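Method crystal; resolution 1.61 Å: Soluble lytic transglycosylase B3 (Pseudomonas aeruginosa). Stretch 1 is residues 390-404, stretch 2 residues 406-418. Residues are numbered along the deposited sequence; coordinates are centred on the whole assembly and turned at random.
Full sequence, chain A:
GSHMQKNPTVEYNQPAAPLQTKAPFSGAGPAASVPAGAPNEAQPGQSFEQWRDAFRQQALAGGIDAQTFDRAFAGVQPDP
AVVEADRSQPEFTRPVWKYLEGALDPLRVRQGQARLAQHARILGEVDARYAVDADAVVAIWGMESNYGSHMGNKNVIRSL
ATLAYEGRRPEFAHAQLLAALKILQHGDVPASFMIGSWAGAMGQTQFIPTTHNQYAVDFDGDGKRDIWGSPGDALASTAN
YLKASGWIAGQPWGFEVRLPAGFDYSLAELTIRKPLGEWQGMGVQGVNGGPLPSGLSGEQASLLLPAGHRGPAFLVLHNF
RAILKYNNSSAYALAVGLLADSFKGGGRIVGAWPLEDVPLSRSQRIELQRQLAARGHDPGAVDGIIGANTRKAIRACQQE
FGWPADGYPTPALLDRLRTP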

# COMPACT_ATOMS: atom_id res chain seq x y z
N THR A 390 -14.73 10.55 -9.38
CA THR A 390 -14.37 10.54 -10.79
C THR A 390 -14.86 9.26 -11.47
O THR A 390 -15.31 9.30 -12.61
CB THR A 390 -12.86 10.69 -10.98
OG1 THR A 390 -12.43 11.93 -10.41
CG2 THR A 390 -12.51 10.68 -12.45
N ARG A 391 -14.80 8.14 -10.77
CA ARG A 391 -15.25 6.88 -11.35
C ARG A 391 -16.75 6.96 -11.63
O ARG A 391 -17.24 6.43 -12.63
CB ARG A 391 -14.92 5.70 -10.43
CG ARG A 391 -13.43 5.37 -10.41
CD ARG A 391 -13.15 4.02 -9.76
NE ARG A 391 -13.55 4.01 -8.35
CZ ARG A 391 -12.76 4.37 -7.35
NH1 ARG A 391 -11.51 4.76 -7.59
NH2 ARG A 391 -13.21 4.32 -6.10
N LYS A 392 -17.47 7.63 -10.75
CA LYS A 392 -18.90 7.83 -10.92
C LYS A 392 -19.17 8.59 -12.22
O LYS A 392 -20.03 8.22 -13.02
CB LYS A 392 -19.47 8.60 -9.72
CG LYS A 392 -20.96 8.46 -9.53
CD LYS A 392 -21.39 9.12 -8.23
CE LYS A 392 -22.88 8.95 -8.00
NZ LYS A 392 -23.26 7.51 -7.89
N ALA A 393 -18.40 9.66 -12.43
CA ALA A 393 -18.53 10.49 -13.61
C ALA A 393 -18.13 9.71 -14.85
O ALA A 393 -18.76 9.82 -15.90
CB ALA A 393 -17.67 11.73 -13.47
N ILE A 394 -17.07 8.94 -14.72
CA ILE A 394 -16.62 8.12 -15.83
C ILE A 394 -17.71 7.14 -16.24
O ILE A 394 -18.02 7.01 -17.42
CB ILE A 394 -15.32 7.37 -15.48
CG1 ILE A 394 -14.18 8.37 -15.34
CG2 ILE A 394 -14.98 6.33 -16.54
CD1 ILE A 394 -12.93 7.77 -14.74
N ARG A 395 -18.31 6.46 -15.27
CA ARG A 395 -19.36 5.49 -15.57
C ARG A 395 -20.56 6.14 -16.28
O ARG A 395 -21.13 5.55 -17.19
CB ARG A 395 -19.83 4.79 -14.30
CG ARG A 395 -18.76 3.92 -13.67
CD ARG A 395 -19.37 3.00 -12.63
NE ARG A 395 -18.48 1.88 -12.35
CZ ARG A 395 -17.65 1.83 -11.32
NH1 ARG A 395 -17.59 2.84 -10.45
NH2 ARG A 395 -16.88 0.75 -11.15
N ALA A 396 -20.93 7.34 -15.86
CA ALA A 396 -22.05 8.03 -16.51
C ALA A 396 -21.70 8.35 -17.96
O ALA A 396 -22.54 8.24 -18.86
CB ALA A 396 -22.42 9.30 -15.76
N CYS A 397 -20.45 8.73 -18.18
CA CYS A 397 -20.00 9.08 -19.52
C CYS A 397 -19.92 7.83 -20.40
O CYS A 397 -20.33 7.87 -21.57
CB CYS A 397 -18.65 9.78 -19.45
SG CYS A 397 -18.13 10.49 -21.02
N GLN A 398 -19.42 6.74 -19.84
CA GLN A 398 -19.35 5.48 -20.59
C GLN A 398 -20.75 5.05 -21.03
O GLN A 398 -20.95 4.65 -22.18
CB GLN A 398 -18.67 4.40 -19.75
CG GLN A 398 -17.19 4.67 -19.53
CD GLN A 398 -16.55 3.70 -18.54
OE1 GLN A 398 -17.10 3.43 -17.48
NE2 GLN A 398 -15.38 3.18 -18.90
N GLN A 399 -21.71 5.15 -20.12
CA GLN A 399 -23.09 4.79 -20.43
C GLN A 399 -23.66 5.70 -21.53
O GLN A 399 -24.41 5.24 -22.38
CB GLN A 399 -23.95 4.85 -19.17
CG GLN A 399 -23.66 3.70 -18.21
CD GLN A 399 -24.14 3.95 -16.79
OE1 GLN A 399 -24.09 5.07 -16.29
NE2 GLN A 399 -24.60 2.89 -16.13
N GLU A 400 -23.28 6.97 -21.51
CA GLU A 400 -23.74 7.90 -22.53
C GLU A 400 -23.25 7.47 -23.91
O GLU A 400 -23.96 7.62 -24.91
CB GLU A 400 -23.26 9.32 -22.23
CG GLU A 400 -23.81 10.36 -23.20
CD GLU A 400 -23.46 11.78 -22.81
OE1 GLU A 400 -22.66 11.97 -21.88
OE2 GLU A 400 -23.99 12.72 -23.44
N PHE A 401 -22.04 6.93 -23.95
CA PHE A 401 -21.43 6.44 -25.18
C PHE A 401 -21.88 5.02 -25.51
O PHE A 401 -21.63 4.52 -26.61
CB PHE A 401 -19.90 6.48 -25.08
CG PHE A 401 -19.33 7.87 -24.96
CD1 PHE A 401 -20.04 8.98 -25.40
CD2 PHE A 401 -18.08 8.07 -24.39
CE1 PHE A 401 -19.51 10.26 -25.28
CE2 PHE A 401 -17.54 9.35 -24.28
CZ PHE A 401 -18.26 10.45 -24.72
N GLY A 402 -22.54 4.36 -24.56
CA GLY A 402 -23.00 3.00 -24.75
C GLY A 402 -21.93 1.96 -24.46
O GLY A 402 -22.03 0.80 -24.88
N TRP A 403 -20.89 2.39 -23.75
CA TRP A 403 -19.78 1.53 -23.38
C TRP A 403 -20.05 0.83 -22.05
O TRP A 403 -20.84 1.32 -21.24
CB TRP A 403 -18.49 2.33 -23.26
CG TRP A 403 -18.01 3.02 -24.50
CD1 TRP A 403 -18.62 3.06 -25.72
CD2 TRP A 403 -16.80 3.77 -24.64
NE1 TRP A 403 -17.87 3.79 -26.61
CE2 TRP A 403 -16.74 4.23 -25.96
CE3 TRP A 403 -15.76 4.09 -23.76
CZ2 TRP A 403 -15.68 5.01 -26.44
CZ3 TRP A 403 -14.71 4.85 -24.23
CH2 TRP A 403 -14.68 5.30 -25.56
N PRO A 404 -19.37 -0.30 -21.80
CA PRO A 404 -19.48 -0.90 -20.47
C PRO A 404 -19.04 0.10 -19.40
O PRO A 404 -18.01 0.76 -19.57
CB PRO A 404 -18.53 -2.10 -20.55
CG PRO A 404 -18.44 -2.41 -22.02
CD PRO A 404 -18.49 -1.07 -22.69
N ASP A 406 -17.37 0.48 -16.51
CA ASP A 406 -16.46 -0.09 -15.52
C ASP A 406 -15.73 0.98 -14.70
O ASP A 406 -15.01 0.66 -13.75
CB ASP A 406 -15.45 -1.03 -16.19
CG ASP A 406 -14.61 -0.35 -17.27
OD1 ASP A 406 -14.60 0.90 -17.35
OD2 ASP A 406 -13.93 -1.09 -18.03
N GLY A 407 -15.90 2.25 -15.06
CA GLY A 407 -15.26 3.33 -14.34
C GLY A 407 -13.76 3.40 -14.55
O GLY A 407 -13.07 4.14 -13.86
N TYR A 408 -13.26 2.63 -15.51
CA TYR A 408 -11.84 2.60 -15.81
C TYR A 408 -11.54 3.45 -17.04
O TYR A 408 -11.91 3.07 -18.16
CB TYR A 408 -11.36 1.16 -16.00
CG TYR A 408 -9.88 1.02 -16.23
CD1 TYR A 408 -8.99 1.10 -15.17
CD2 TYR A 408 -9.37 0.81 -17.50
CE1 TYR A 408 -7.63 0.98 -15.37
CE2 TYR A 408 -8.01 0.68 -17.71
CZ TYR A 408 -7.15 0.77 -16.64
OH TYR A 408 -5.79 0.65 -16.84
N PRO A 409 -10.89 4.60 -16.86
CA PRO A 409 -10.65 5.52 -17.97
C PRO A 409 -9.44 5.12 -18.81
O PRO A 409 -8.45 4.64 -18.26
CB PRO A 409 -10.41 6.85 -17.27
CG PRO A 409 -9.65 6.43 -16.04
CD PRO A 409 -10.31 5.12 -15.60
N THR A 410 -9.54 5.33 -20.12
CA THR A 410 -8.48 4.98 -21.06
C THR A 410 -8.23 6.14 -22.01
O THR A 410 -9.08 7.02 -22.14
CB THR A 410 -8.85 3.73 -21.88
OG1 THR A 410 -10.08 3.99 -22.57
CG2 THR A 410 -9.02 2.52 -20.99
N PRO A 411 -7.08 6.14 -22.70
CA PRO A 411 -6.85 7.14 -23.74
C PRO A 411 -8.02 7.26 -24.73
O PRO A 411 -8.34 8.37 -25.17
CB PRO A 411 -5.60 6.62 -24.44
CG PRO A 411 -4.84 5.94 -23.35
CD PRO A 411 -5.88 5.31 -22.45
N ALA A 412 -8.66 6.14 -25.05
CA ALA A 412 -9.75 6.13 -26.02
C ALA A 412 -10.96 6.92 -25.50
O ALA A 412 -11.66 7.58 -26.27
CB ALA A 412 -10.16 4.71 -26.36
N LEU A 413 -11.19 6.86 -24.19
CA LEU A 413 -12.25 7.66 -23.57
C LEU A 413 -11.93 9.14 -23.69
O LEU A 413 -12.79 9.96 -24.04
CB LEU A 413 -12.44 7.29 -22.11
CG LEU A 413 -13.46 8.12 -21.33
CD1 LEU A 413 -14.84 8.03 -21.96
CD2 LEU A 413 -13.50 7.65 -19.87
N LEU A 414 -10.69 9.50 -23.38
CA LEU A 414 -10.24 10.86 -23.55
C LEU A 414 -10.36 11.32 -25.01
O LEU A 414 -10.77 12.45 -25.29
CB LEU A 414 -8.80 11.01 -23.05
CG LEU A 414 -8.33 12.44 -22.82
CD1 LEU A 414 -9.27 13.15 -21.85
CD2 LEU A 414 -6.91 12.44 -22.29
N ASP A 415 -10.01 10.44 -25.95
CA ASP A 415 -10.10 10.77 -27.38
C ASP A 415 -11.54 10.99 -27.84
O ASP A 415 -11.83 11.85 -28.67
CB ASP A 415 -9.46 9.67 -28.24
CG ASP A 415 -7.95 9.65 -28.14
OD1 ASP A 415 -7.36 10.70 -27.81
OD2 ASP A 415 -7.36 8.58 -28.39
N ARG A 416 -12.45 10.18 -27.31
CA ARG A 416 -13.87 10.32 -27.64
C ARG A 416 -14.39 11.65 -27.11
O ARG A 416 -15.11 12.37 -27.80
CB ARG A 416 -14.68 9.15 -27.08
CG ARG A 416 -16.18 9.28 -27.27
CD ARG A 416 -16.57 9.26 -28.74
NE ARG A 416 -17.71 8.38 -28.97
CZ ARG A 416 -18.98 8.74 -28.80
NH1 ARG A 416 -19.27 9.96 -28.38
NH2 ARG A 416 -19.95 7.87 -29.03
N LEU A 417 -14.01 11.97 -25.87
CA LEU A 417 -14.43 13.20 -25.21
C LEU A 417 -14.03 14.47 -25.95
O LEU A 417 -14.74 15.47 -25.88
CB LEU A 417 -13.86 13.23 -23.79
CG LEU A 417 -14.65 12.42 -22.76
CD1 LEU A 417 -13.83 12.18 -21.51
CD2 LEU A 417 -15.94 13.15 -22.41
N ARG A 418 -12.90 14.44 -26.66
CA ARG A 418 -12.42 15.64 -27.33
C ARG A 418 -12.65 15.64 -28.84
O ARG A 418 -11.90 16.28 -29.58
CB ARG A 418 -10.93 15.85 -27.05
CG ARG A 418 -10.04 14.68 -27.43
CD ARG A 418 -8.60 15.13 -27.62
NE ARG A 418 -7.64 14.13 -27.15
CZ ARG A 418 -7.09 14.15 -25.94
NH1 ARG A 418 -7.41 15.12 -25.08
NH2 ARG A 418 -6.23 13.22 -25.58
O HOH W 1 -12.84 4.02 -20.61

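Stretch 1 is mostly helix, and Gly402, with phi 84°, is the first residue after it to leave helical angles. Stretch 2 runs as loop from Asp406 to Thr410, then forms helix 411-417. The two helix axes cross at 66° and approach no closer than 11.7 Å, and side chains such as Ile394, Cys397, Phe401, Leu413 and Leu417 meet between them. The loop comes much nearer: Arg391 CA and Gly407 CA lie 4.6 Å apart. Gly407 combines positive phi (71°) with tight packing, since an ideal CB there would sit 2.9 Å from Arg395 CZ, a clash.

Gln398 fastens this loop to the first helix. Its amide uses both ends: Gly407 N donates to Gln398 OE1 (2.9 Å, 157°), and Gln398 NE2 donates to Asp406 OD1 (2.9 Å, 157°). Asp406 OD1 also accepts from Tyr408 N at 2.9 Å, so one carboxylate oxygen holds the turn and ties it to the helix. A water extends the network, accepting from Gln398 NE2 (3.2 Å) and donating to Tyr408 O (2.8 Å). Arg395 NH2 lies 3.2 Å from Asp406 O, but the poor angle excludes a hydrogen bond.

Apolar contacts continue from the loop into the second helix. Ile394 CD1 meets Pro409 CB at 3.7 Å, while Ile394 CG2 lies 3.9 Å from Leu413 CD2. Leu413 CD1 also packs against Phe401 CE2 (3.8 Å) and Trp403 CZ3 (3.9 Å), and Cys397 SG touches Leu417 CD2 at 3.7 Å.

The Phe401 ring divides its contacts by direction. Leu413 CD1 and Leu417 CD2 lie at its edge, whereas Arg416 covers one face: Arg416 CG is 3.6 Å from the ring centroid, a CH-pi contact, and Arg416 CZ is 4.0 Å from it, 27° off the normal. The latter geometry fits a cation-pi interaction, placing the guanidinium charge over the ring's pi electrons.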